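Exocyst complex component EXO70 (Saccharomyces cerevisiae, PDB 2PFV) serves as a subunit of the exocyst, which tethers secretory vesicles to sites of exocytosis, and helps that complex to assemble. Local coordinates at residues A[408-413]-A[457-462]; A[528-533]-A[549-554]; A[349-354]-A[375-380]. One frame throughout, in Å; residues are numbered along the deposited sequence.

In the fold
Three contacts are spaced along the C-terminal family region of the elongated EXO70 chain. Their centres lie about 24 Å (contact 3), 43 Å (contact 1) and 60 Å (contact 2) from that of the chain. Centre to centre, contact 1 is about 20 Å from contact 3 and 21 Å from contact 2, and the outer two 39 Å apart, so the three lie almost in a line. None touches another; nearest atoms are about 6 Å apart for contacts 1 and 2 and 7 Å for contacts 1 and 3. Helix 439-471 joins them, supplying Arg443 beside contact 3, Ser457 and Asp458 to contact 1, and Leu466 against the side of helix 511-536 that carries Met528 and Phe532.

Contact 1 (A[408-413]-A[457-462]); sequences HKQRIG and SDWRDL
Lys409 lays its aliphatic chain against Ser457, and this is the tight part of a contact that joins the first turn of helix 409-428 to the middle of helix 439-471. The two short segments run nearly antiparallel, at 155°, with their axes still 10.7 Å apart, so side chains rather than backbones do the touching. A bend at chi3 (-71°) sets Lys409 CE 3.1 Å from Ser457 OG and 3.5 Å from Ser457 CB, and a further bend at chi4 turns NZ toward the carbonyls of Ser403 and Asn406, to which it bonds. Ser457 OG likewise has another partner, the carbonyl of Tyr454. What the two residues share is therefore mainly a methylene-to-hydroxymethyl fit.

On the partly exposed side, Asp458 makes a looser approach. Its OD1 stands 4.2 Å from Lys409 NZ, opposite charges too far apart for a salt bridge, and its OD2 reaches the other helix through a water that donates to Asp458 OD2 at 2.7 Å and accepts from Gln410 N at 3.2 Å. A carboxylate so close to a helix start is likely to be favoured by the amide N-H groups there. Gln410, extended beyond CG, sends NE2 to within 4.1 Å of Trp459 NE1, the amide and indole planes 69° apart, while NE2 bonds to Thr503. The contact thus joins two helices of an all-helical bundle, and Trp459 carries it on to helices 482-503 and 511-536, part of the elongated C-terminal region of EXO70.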
loop_
_atom_site.group_PDB
_atom_site.type_symbol
_atom_site.label_atom_id
_atom_site.label_comp_id
_atom_site.label_asym_id
_atom_site.label_seq_id
_atom_site.Cartn_x
_atom_site.Cartn_y
_atom_site.Cartn_z
ATOM N N HIS A 408 -25.717 -7.719 32.575
ATOM C CA HIS A 408 -26.240 -6.771 31.597
ATOM C C HIS A 408 -26.094 -7.244 30.155
ATOM O O HIS A 408 -25.963 -6.432 29.238
ATOM C CB HIS A 408 -25.522 -5.434 31.785
ATOM C CG HIS A 408 -25.556 -4.937 33.197
ATOM N ND1 HIS A 408 -26.618 -4.226 33.711
ATOM C CD2 HIS A 408 -24.697 -5.128 34.229
ATOM C CE1 HIS A 408 -26.416 -4.004 34.997
ATOM N NE2 HIS A 408 -25.257 -4.542 35.336
ATOM N N LYS A 409 -26.141 -8.553 29.944
ATOM C CA LYS A 409 -25.977 -9.085 28.594
ATOM C C LYS A 409 -26.985 -8.543 27.584
ATOM O O LYS A 409 -26.627 -8.247 26.447
ATOM C CB LYS A 409 -25.998 -10.622 28.624
ATOM C CG LYS A 409 -24.835 -11.178 29.456
ATOM C CD LYS A 409 -24.542 -12.649 29.236
ATOM C CE LYS A 409 -25.608 -13.536 29.814
ATOM N NZ LYS A 409 -25.970 -13.097 31.179
ATOM N N GLN A 410 -28.233 -8.382 27.996
ATOM C CA GLN A 410 -29.243 -7.884 27.074
ATOM C C GLN A 410 -28.912 -6.484 26.532
ATOM O O GLN A 410 -28.900 -6.275 25.312
ATOM C CB GLN A 410 -30.621 -7.881 27.747
ATOM C CG GLN A 410 -31.743 -7.409 26.822
ATOM C CD GLN A 410 -33.123 -7.545 27.447
ATOM O OE1 GLN A 410 -33.404 -6.970 28.503
ATOM N NE2 GLN A 410 -33.993 -8.300 26.794
ATOM N N ARG A 411 -28.642 -5.537 27.432
ATOM C CA ARG A 411 -28.322 -4.167 27.028
ATOM C C ARG A 411 -27.026 -4.102 26.245
ATOM O O ARG A 411 -26.927 -3.410 25.233
ATOM C CB ARG A 411 -28.219 -3.235 28.246
ATOM C CG ARG A 411 -27.695 -1.858 27.869
ATOM C CD ARG A 411 -27.673 -0.847 29.010
ATOM N NE ARG A 411 -27.210 0.444 28.504
ATOM C CZ ARG A 411 -26.938 1.509 29.257
ATOM N NH1 ARG A 411 -27.077 1.451 30.574
ATOM N NH2 ARG A 411 -26.533 2.640 28.685
ATOM N N ILE A 412 -26.025 -4.830 26.715
ATOM C CA ILE A 412 -24.746 -4.843 26.041
ATOM C C ILE A 412 -24.891 -5.452 24.648
ATOM O O ILE A 412 -24.362 -4.917 23.673
ATOM C CB ILE A 412 -23.717 -5.632 26.875
ATOM C CG1 ILE A 412 -23.431 -4.872 28.175
ATOM C CG2 ILE A 412 -22.440 -5.840 26.077
ATOM C CD1 ILE A 412 -22.636 -5.674 29.212
ATOM N N GLY A 413 -25.608 -6.566 24.554
ATOM C CA GLY A 413 -25.798 -7.201 23.261
ATOM C C GLY A 413 -26.378 -6.211 22.264
ATOM O O GLY A 413 -25.912 -6.105 21.134
ATOM N N SER A 457 -29.996 -14.420 26.045
ATOM C CA SER A 457 -29.548 -15.160 27.241
ATOM C C SER A 457 -30.488 -15.134 28.451
ATOM O O SER A 457 -30.765 -16.183 29.048
ATOM C CB SER A 457 -28.168 -14.673 27.690
ATOM O OG SER A 457 -28.260 -13.384 28.276
ATOM N N ASP A 458 -30.961 -13.950 28.825
ATOM C CA ASP A 458 -31.871 -13.824 29.966
ATOM C C ASP A 458 -33.132 -14.662 29.749
ATOM O O ASP A 458 -33.712 -15.199 30.693
ATOM C CB ASP A 458 -32.257 -12.356 30.201
ATOM C CG ASP A 458 -31.069 -11.491 30.603
ATOM O OD1 ASP A 458 -30.008 -12.053 30.951
ATOM O OD2 ASP A 458 -31.193 -10.244 30.583
ATOM N N TRP A 459 -33.559 -14.782 28.500
ATOM C CA TRP A 459 -34.735 -15.587 28.221
ATOM C C TRP A 459 -34.428 -17.061 28.519
ATOM O O TRP A 459 -35.254 -17.763 29.107
ATOM C CB TRP A 459 -35.184 -15.409 26.760
ATOM C CG TRP A 459 -35.740 -14.043 26.486
ATOM C CD1 TRP A 459 -35.064 -12.963 26.003
ATOM C CD2 TRP A 459 -37.084 -13.600 26.730
ATOM N NE1 TRP A 459 -35.901 -11.871 25.929
ATOM C CE2 TRP A 459 -37.148 -12.237 26.368
ATOM C CE3 TRP A 459 -38.243 -14.227 27.217
ATOM C CZ2 TRP A 459 -38.332 -11.481 26.477
ATOM C CZ3 TRP A 459 -39.424 -13.475 27.326
ATOM C CH2 TRP A 459 -39.453 -12.116 26.955
ATOM N N ARG A 460 -33.249 -17.528 28.116
ATOM C CA ARG A 460 -32.872 -18.921 28.383
ATOM C C ARG A 460 -32.944 -19.196 29.881
ATOM O O ARG A 460 -33.450 -20.237 30.302
ATOM C CB ARG A 460 -31.450 -19.228 27.913
ATOM C CG ARG A 460 -31.204 -19.095 26.441
ATOM C CD ARG A 460 -29.867 -19.740 26.098
ATOM N NE ARG A 460 -29.420 -19.398 24.751
ATOM C CZ ARG A 460 -28.741 -18.297 24.445
ATOM N NH1 ARG A 460 -28.423 -17.425 25.393
ATOM N NH2 ARG A 460 -28.380 -18.070 23.188
ATOM N N ASP A 461 -32.444 -18.261 30.686
ATOM C CA ASP A 461 -32.477 -18.430 32.139
ATOM C C ASP A 461 -33.911 -18.557 32.627
ATOM O O ASP A 461 -34.218 -19.377 33.498
ATOM C CB ASP A 461 -31.813 -17.243 32.843
ATOM C CG ASP A 461 -30.330 -17.156 32.564
ATOM O OD1 ASP A 461 -29.774 -18.120 31.999
ATOM O OD2 ASP A 461 -29.715 -16.126 32.912
ATOM N N LEU A 462 -34.794 -17.736 32.073
ATOM C CA LEU A 462 -36.195 -17.785 32.470
ATOM C C LEU A 462 -36.746 -19.188 32.237
ATOM O O LEU A 462 -37.319 -19.813 33.131
ATOM C CB LEU A 462 -37.005 -16.771 31.651
ATOM C CG LEU A 462 -38.520 -16.725 31.882
ATOM C CD1 LEU A 462 -38.816 -16.239 33.288
ATOM C CD2 LEU A 462 -39.161 -15.781 30.869
HETATM O O HOH W 1 -29.330 -8.329 30.983
#

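Contact 2 (A[528-533]-A[549-554]); sequences MYERFY and YTPDEL
Pro551 is the bump here, and Tyr529, Glu530 and Tyr533 of helix 511-536 form the hollow that receives it. Its CD sits over the middle of the Tyr533 ring, 3.5 Å from the centroid and only 13° off the normal, a well-centred CH-pi contact. Pro551 CB meets Glu530 OE1 at 3.3 Å, the glutamate bending at chi2 so that its carboxylate end crosses the proline ring obliquely. Tyr529 lines the neighbouring part of the hollow: Leu554 CD2 presses on one face, 3.8 Å from the ring centroid and displaced toward its rim, while the backbone around Thr550 and Pro551 lines the ring edge. With CG turned away from the backbone N (chi1 -170°), this ring reaches toward segment 549-554 until Tyr529 OH donates to Tyr549 O at 2.6 Å. A water donates to Tyr529 OH and accepts from Tyr549 N. A phenylalanine in place of Tyr529 would probably leave Tyr549 O without this donor and the water less firmly fixed. Thr550 and Glu553 close the start of helix 551-562 with a capping box. The chemistry implies a mostly apolar fit, one carboxylate at its exposed margin, its alignment probably fixed by a hydroxyl that both donates and accepts.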
loop_
_atom_site.group_PDB
_atom_site.type_symbol
_atom_site.label_atom_id
_atom_site.label_comp_id
_atom_site.label_asym_id
_atom_site.label_seq_id
_atom_site.Cartn_x
_atom_site.Cartn_y
_atom_site.Cartn_z
ATOM N N MET A 528 -42.055 -24.399 25.470
ATOM C CA MET A 528 -41.963 -24.814 26.864
ATOM C C MET A 528 -43.208 -24.417 27.663
ATOM O O MET A 528 -43.711 -25.204 28.464
ATOM C CB MET A 528 -40.711 -24.238 27.555
ATOM C CG MET A 528 -40.711 -24.510 29.075
ATOM S SD MET A 528 -39.146 -24.245 29.983
ATOM C CE MET A 528 -38.110 -25.562 29.261
ATOM N N TYR A 529 -43.713 -23.207 27.456
ATOM C CA TYR A 529 -44.891 -22.800 28.215
ATOM C C TYR A 529 -46.112 -23.658 27.892
ATOM O O TYR A 529 -46.885 -23.995 28.790
ATOM C CB TYR A 529 -45.220 -21.323 27.982
ATOM C CG TYR A 529 -46.284 -20.837 28.937
ATOM C CD1 TYR A 529 -45.998 -20.687 30.296
ATOM C CD2 TYR A 529 -47.594 -20.599 28.503
ATOM C CE1 TYR A 529 -46.973 -20.325 31.197
ATOM C CE2 TYR A 529 -48.592 -20.230 29.407
ATOM C CZ TYR A 529 -48.267 -20.098 30.754
ATOM O OH TYR A 529 -49.221 -19.756 31.670
ATOM N N GLU A 530 -46.288 -24.021 26.622
ATOM C CA GLU A 530 -47.431 -24.854 26.224
ATOM C C GLU A 530 -47.384 -26.214 26.933
ATOM O O GLU A 530 -48.408 -26.750 27.368
ATOM C CB GLU A 530 -47.427 -25.087 24.702
ATOM C CG GLU A 530 -47.604 -23.827 23.867
ATOM C CD GLU A 530 -48.968 -23.764 23.183
ATOM O OE1 GLU A 530 -49.924 -24.390 23.698
ATOM O OE2 GLU A 530 -49.088 -23.080 22.137
ATOM N N ARG A 531 -46.192 -26.782 27.051
ATOM C CA ARG A 531 -46.077 -28.071 27.710
ATOM C C ARG A 531 -46.243 -27.910 29.219
ATOM O O ARG A 531 -46.878 -28.736 29.875
ATOM C CB ARG A 531 -44.752 -28.732 27.307
ATOM C CG ARG A 531 -44.725 -28.935 25.794
ATOM C CD ARG A 531 -43.533 -29.709 25.257
ATOM N NE ARG A 531 -42.337 -28.890 25.145
ATOM C CZ ARG A 531 -41.661 -28.704 24.019
ATOM N NH1 ARG A 531 -42.060 -29.273 22.892
ATOM N NH2 ARG A 531 -40.568 -27.957 24.029
ATOM N N PHE A 532 -45.726 -26.817 29.762
ATOM C CA PHE A 532 -45.859 -26.553 31.192
ATOM C C PHE A 532 -47.344 -26.350 31.524
ATOM O O PHE A 532 -47.863 -26.879 32.513
ATOM C CB PHE A 532 -45.048 -25.304 31.547
ATOM C CG PHE A 532 -45.309 -24.772 32.929
ATOM C CD1 PHE A 532 -45.040 -25.546 34.055
ATOM C CD2 PHE A 532 -45.790 -23.477 33.105
ATOM C CE1 PHE A 532 -45.243 -25.037 35.334
ATOM C CE2 PHE A 532 -45.996 -22.958 34.378
ATOM C CZ PHE A 532 -45.723 -23.735 35.495
ATOM N N TYR A 533 -48.026 -25.584 30.675
ATOM C CA TYR A 533 -49.446 -25.302 30.847
ATOM C C TYR A 533 -50.311 -26.554 30.770
ATOM O O TYR A 533 -51.146 -26.793 31.633
ATOM C CB TYR A 533 -49.906 -24.312 29.777
ATOM C CG TYR A 533 -51.362 -23.944 29.874
ATOM C CD1 TYR A 533 -51.798 -22.986 30.785
ATOM C CD2 TYR A 533 -52.310 -24.548 29.043
ATOM C CE1 TYR A 533 -53.144 -22.627 30.867
ATOM C CE2 TYR A 533 -53.655 -24.197 29.116
ATOM C CZ TYR A 533 -54.063 -23.236 30.027
ATOM O OH TYR A 533 -55.384 -22.870 30.088
ATOM N N TYR A 549 -51.824 -16.475 32.345
ATOM C CA TYR A 549 -51.822 -16.586 30.893
ATOM C C TYR A 549 -52.063 -17.972 30.325
ATOM O O TYR A 549 -51.545 -18.973 30.845
ATOM C CB TYR A 549 -50.489 -16.117 30.316
ATOM C CG TYR A 549 -50.060 -14.734 30.704
ATOM C CD1 TYR A 549 -50.647 -13.612 30.127
ATOM C CD2 TYR A 549 -49.021 -14.545 31.610
ATOM C CE1 TYR A 549 -50.194 -12.324 30.443
ATOM C CE2 TYR A 549 -48.564 -13.271 31.930
ATOM C CZ TYR A 549 -49.150 -12.165 31.342
ATOM O OH TYR A 549 -48.670 -10.907 31.641
ATOM N N THR A 550 -52.849 -18.021 29.251
ATOM C CA THR A 550 -53.065 -19.272 28.553
ATOM C C THR A 550 -51.913 -19.186 27.555
ATOM O O THR A 550 -51.301 -18.126 27.388
ATOM C CB THR A 550 -54.393 -19.296 27.733
ATOM O OG1 THR A 550 -54.367 -18.245 26.759
ATOM C CG2 THR A 550 -55.609 -19.133 28.639
ATOM N N PRO A 551 -51.579 -20.292 26.890
ATOM C CA PRO A 551 -50.476 -20.152 25.934
ATOM C C PRO A 551 -50.776 -19.103 24.849
ATOM O O PRO A 551 -49.881 -18.375 24.412
ATOM C CB PRO A 551 -50.354 -21.554 25.350
ATOM C CG PRO A 551 -50.715 -22.421 26.522
ATOM C CD PRO A 551 -51.903 -21.707 27.138
ATOM N N ASP A 552 -52.029 -19.039 24.398
ATOM C CA ASP A 552 -52.401 -18.079 23.357
ATOM C C ASP A 552 -52.286 -16.634 23.844
ATOM O O ASP A 552 -51.907 -15.749 23.086
ATOM C CB ASP A 552 -53.830 -18.346 22.848
ATOM C CG ASP A 552 -53.937 -19.631 22.022
ATOM O OD1 ASP A 552 -52.928 -20.043 21.403
ATOM O OD2 ASP A 552 -55.041 -20.223 21.976
ATOM N N GLU A 553 -52.620 -16.383 25.105
ATOM C CA GLU A 553 -52.511 -15.027 25.625
ATOM C C GLU A 553 -51.024 -14.669 25.711
ATOM O O GLU A 553 -50.627 -13.540 25.405
ATOM C CB GLU A 553 -53.170 -14.925 27.007
ATOM C CG GLU A 553 -54.630 -15.333 26.997
ATOM C CD GLU A 553 -55.292 -15.241 28.354
ATOM O OE1 GLU A 553 -54.692 -15.686 29.357
ATOM O OE2 GLU A 553 -56.427 -14.730 28.417
ATOM N N LEU A 554 -50.205 -15.644 26.112
ATOM C CA LEU A 554 -48.766 -15.427 26.233
ATOM C C LEU A 554 -48.189 -15.119 24.866
ATOM O O LEU A 554 -47.332 -14.251 24.711
ATOM C CB LEU A 554 -48.072 -16.670 26.798
ATOM C CG LEU A 554 -46.700 -16.368 27.397
ATOM C CD1 LEU A 554 -46.920 -15.557 28.656
ATOM C CD2 LEU A 554 -45.951 -17.646 27.737
HETATM O O HOH W 2 -49.371 -17.806 33.491
#

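Contact 3 (A[349-354]-A[375-380]); sequences KEYTLQ and IDTLAV
Leaving a 3-10 turn, the loop 349-354 passes beside helix 363-390, the CA atoms of Tyr351 and Asp376 5.6 Å apart. Asp376 CG lies opposite the carbonyl carbon (chi1 -73°), which carries the carboxylate toward Thr352. Thr352 N donates to Asp376 OD1 over 3.0 Å in a nearly straight bond (170°) that comes from above the carboxylate plane, 60° out of it. The hydroxyl of the same threonine faces both carboxylate oxygens, with Thr352 OG1 3.1 Å from Asp376 OD2. Arg443 of helix 439-471 forms a salt bridge with Asp376 OD1 and bonds to Thr352 OG1, which would help to balance the buried negative charge. A long connection within the helical bundle is thus tied to helices 363-390 and 439-471 through Asp376, Arg443 and the bond of Arg446 to Thr352 O.

Val380 divides its branches between two parts of Glu350: CG2 lies 3.3 Å from Glu350 O, and CG1 packs on the extended side chain, 3.7 Å from Glu350 CG. The Tyr351 ring runs alongside Thr377, and a water bonded to Tyr351 OH donates to Thr377 OG1, which is also bonded to Asp373 O. Arg338 makes a cation-pi contact with the ring.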
loop_
_atom_site.group_PDB
_atom_site.type_symbol
_atom_site.label_atom_id
_atom_site.label_comp_id
_atom_site.label_asym_id
_atom_site.label_seq_id
_atom_site.Cartn_x
_atom_site.Cartn_y
_atom_site.Cartn_z
ATOM N N LYS A 349 -10.253 -16.191 22.039
ATOM C CA LYS A 349 -11.702 -16.106 22.182
ATOM C C LYS A 349 -12.286 -14.739 21.840
ATOM O O LYS A 349 -13.505 -14.581 21.778
ATOM C CB LYS A 349 -12.122 -16.485 23.602
ATOM C CG LYS A 349 -11.925 -15.381 24.626
ATOM C CD LYS A 349 -12.785 -15.651 25.855
ATOM C CE LYS A 349 -12.700 -14.518 26.869
ATOM N NZ LYS A 349 -13.686 -14.706 27.974
ATOM N N GLU A 350 -11.420 -13.757 21.619
ATOM C CA GLU A 350 -11.872 -12.412 21.298
ATOM C C GLU A 350 -11.962 -12.154 19.795
ATOM O O GLU A 350 -12.220 -11.029 19.364
ATOM C CB GLU A 350 -10.951 -11.385 21.960
ATOM C CG GLU A 350 -11.181 -11.254 23.454
ATOM C CD GLU A 350 -10.279 -10.222 24.106
ATOM O OE1 GLU A 350 -9.938 -9.223 23.439
ATOM O OE2 GLU A 350 -9.925 -10.404 25.292
ATOM N N TYR A 351 -11.753 -13.199 19.002
ATOM C CA TYR A 351 -11.826 -13.079 17.551
ATOM C C TYR A 351 -12.736 -14.160 16.999
ATOM O O TYR A 351 -12.985 -15.167 17.659
ATOM C CB TYR A 351 -10.428 -13.196 16.931
ATOM C CG TYR A 351 -9.446 -12.186 17.492
ATOM C CD1 TYR A 351 -8.775 -12.431 18.689
ATOM C CD2 TYR A 351 -9.241 -10.960 16.859
ATOM C CE1 TYR A 351 -7.928 -11.484 19.245
ATOM C CE2 TYR A 351 -8.397 -10.003 17.412
ATOM C CZ TYR A 351 -7.747 -10.273 18.605
ATOM O OH TYR A 351 -6.936 -9.322 19.172
ATOM N N THR A 352 -13.241 -13.949 15.790
ATOM C CA THR A 352 -14.130 -14.924 15.175
ATOM C C THR A 352 -13.398 -15.839 14.196
ATOM O O THR A 352 -14.025 -16.593 13.451
ATOM C CB THR A 352 -15.304 -14.224 14.455
ATOM O OG1 THR A 352 -14.798 -13.242 13.543
ATOM C CG2 THR A 352 -16.213 -13.549 15.466
ATOM N N LEU A 353 -12.071 -15.776 14.199
ATOM C CA LEU A 353 -11.282 -16.626 13.318
ATOM C C LEU A 353 -11.388 -18.082 13.774
ATOM O O LEU A 353 -11.272 -18.381 14.966
ATOM C CB LEU A 353 -9.808 -16.197 13.317
ATOM C CG LEU A 353 -8.872 -17.114 12.512
ATOM C CD1 LEU A 353 -9.327 -17.179 11.058
ATOM C CD2 LEU A 353 -7.442 -16.601 12.597
ATOM N N GLN A 354 -11.623 -18.979 12.821
ATOM C CA GLN A 354 -11.732 -20.401 13.118
ATOM C C GLN A 354 -10.821 -21.201 12.194
ATOM O O GLN A 354 -10.864 -21.038 10.971
ATOM C CB GLN A 354 -13.178 -20.879 12.956
ATOM C CG GLN A 354 -14.152 -20.236 13.929
ATOM C CD GLN A 354 -15.540 -20.847 13.862
ATOM O OE1 GLN A 354 -16.145 -20.931 12.792
ATOM N NE2 GLN A 354 -16.053 -21.275 15.010
ATOM N N ILE A 375 -12.839 -5.533 12.819
ATOM C CA ILE A 375 -14.230 -5.487 13.228
ATOM C C ILE A 375 -14.419 -6.216 14.558
ATOM O O ILE A 375 -15.203 -5.777 15.398
ATOM C CB ILE A 375 -15.129 -6.100 12.143
ATOM C CG1 ILE A 375 -14.980 -5.297 10.844
ATOM C CG2 ILE A 375 -16.575 -6.091 12.603
ATOM C CD1 ILE A 375 -15.657 -5.941 9.626
ATOM N N ASP A 376 -13.703 -7.325 14.742
ATOM C CA ASP A 376 -13.770 -8.096 15.988
ATOM C C ASP A 376 -13.261 -7.260 17.148
ATOM O O ASP A 376 -13.843 -7.259 18.238
ATOM C CB ASP A 376 -12.902 -9.352 15.908
ATOM C CG ASP A 376 -13.493 -10.423 15.014
ATOM O OD1 ASP A 376 -12.719 -11.302 14.581
ATOM O OD2 ASP A 376 -14.715 -10.405 14.753
ATOM N N THR A 377 -12.156 -6.565 16.899
ATOM C CA THR A 377 -11.515 -5.721 17.901
ATOM C C THR A 377 -12.422 -4.580 18.331
ATOM O O THR A 377 -12.454 -4.201 19.505
ATOM C CB THR A 377 -10.189 -5.143 17.351
ATOM O OG1 THR A 377 -9.291 -6.219 17.053
ATOM C CG2 THR A 377 -9.541 -4.207 18.369
ATOM N N LEU A 378 -13.158 -4.029 17.374
ATOM C CA LEU A 378 -14.069 -2.940 17.676
ATOM C C LEU A 378 -15.205 -3.440 18.570
ATOM O O LEU A 378 -15.537 -2.819 19.579
ATOM C CB LEU A 378 -14.647 -2.367 16.385
ATOM C CG LEU A 378 -15.867 -1.454 16.551
ATOM C CD1 LEU A 378 -15.492 -0.213 17.337
ATOM C CD2 LEU A 378 -16.404 -1.084 15.183
ATOM N N ALA A 379 -15.793 -4.569 18.194
ATOM C CA ALA A 379 -16.894 -5.145 18.948
ATOM C C ALA A 379 -16.489 -5.509 20.370
ATOM O O ALA A 379 -17.092 -5.048 21.340
ATOM C CB ALA A 379 -17.426 -6.384 18.233
ATOM N N VAL A 380 -15.460 -6.339 20.487
ATOM C CA VAL A 380 -15.004 -6.784 21.790
ATOM C C VAL A 380 -14.536 -5.651 22.698
ATOM O O VAL A 380 -14.761 -5.699 23.899
ATOM C CB VAL A 380 -13.892 -7.832 21.640
ATOM C CG1 VAL A 380 -13.463 -8.346 23.007
ATOM C CG2 VAL A 380 -14.399 -8.988 20.787
HETATM O O HOH W 3 -7.232 -6.393 18.776
#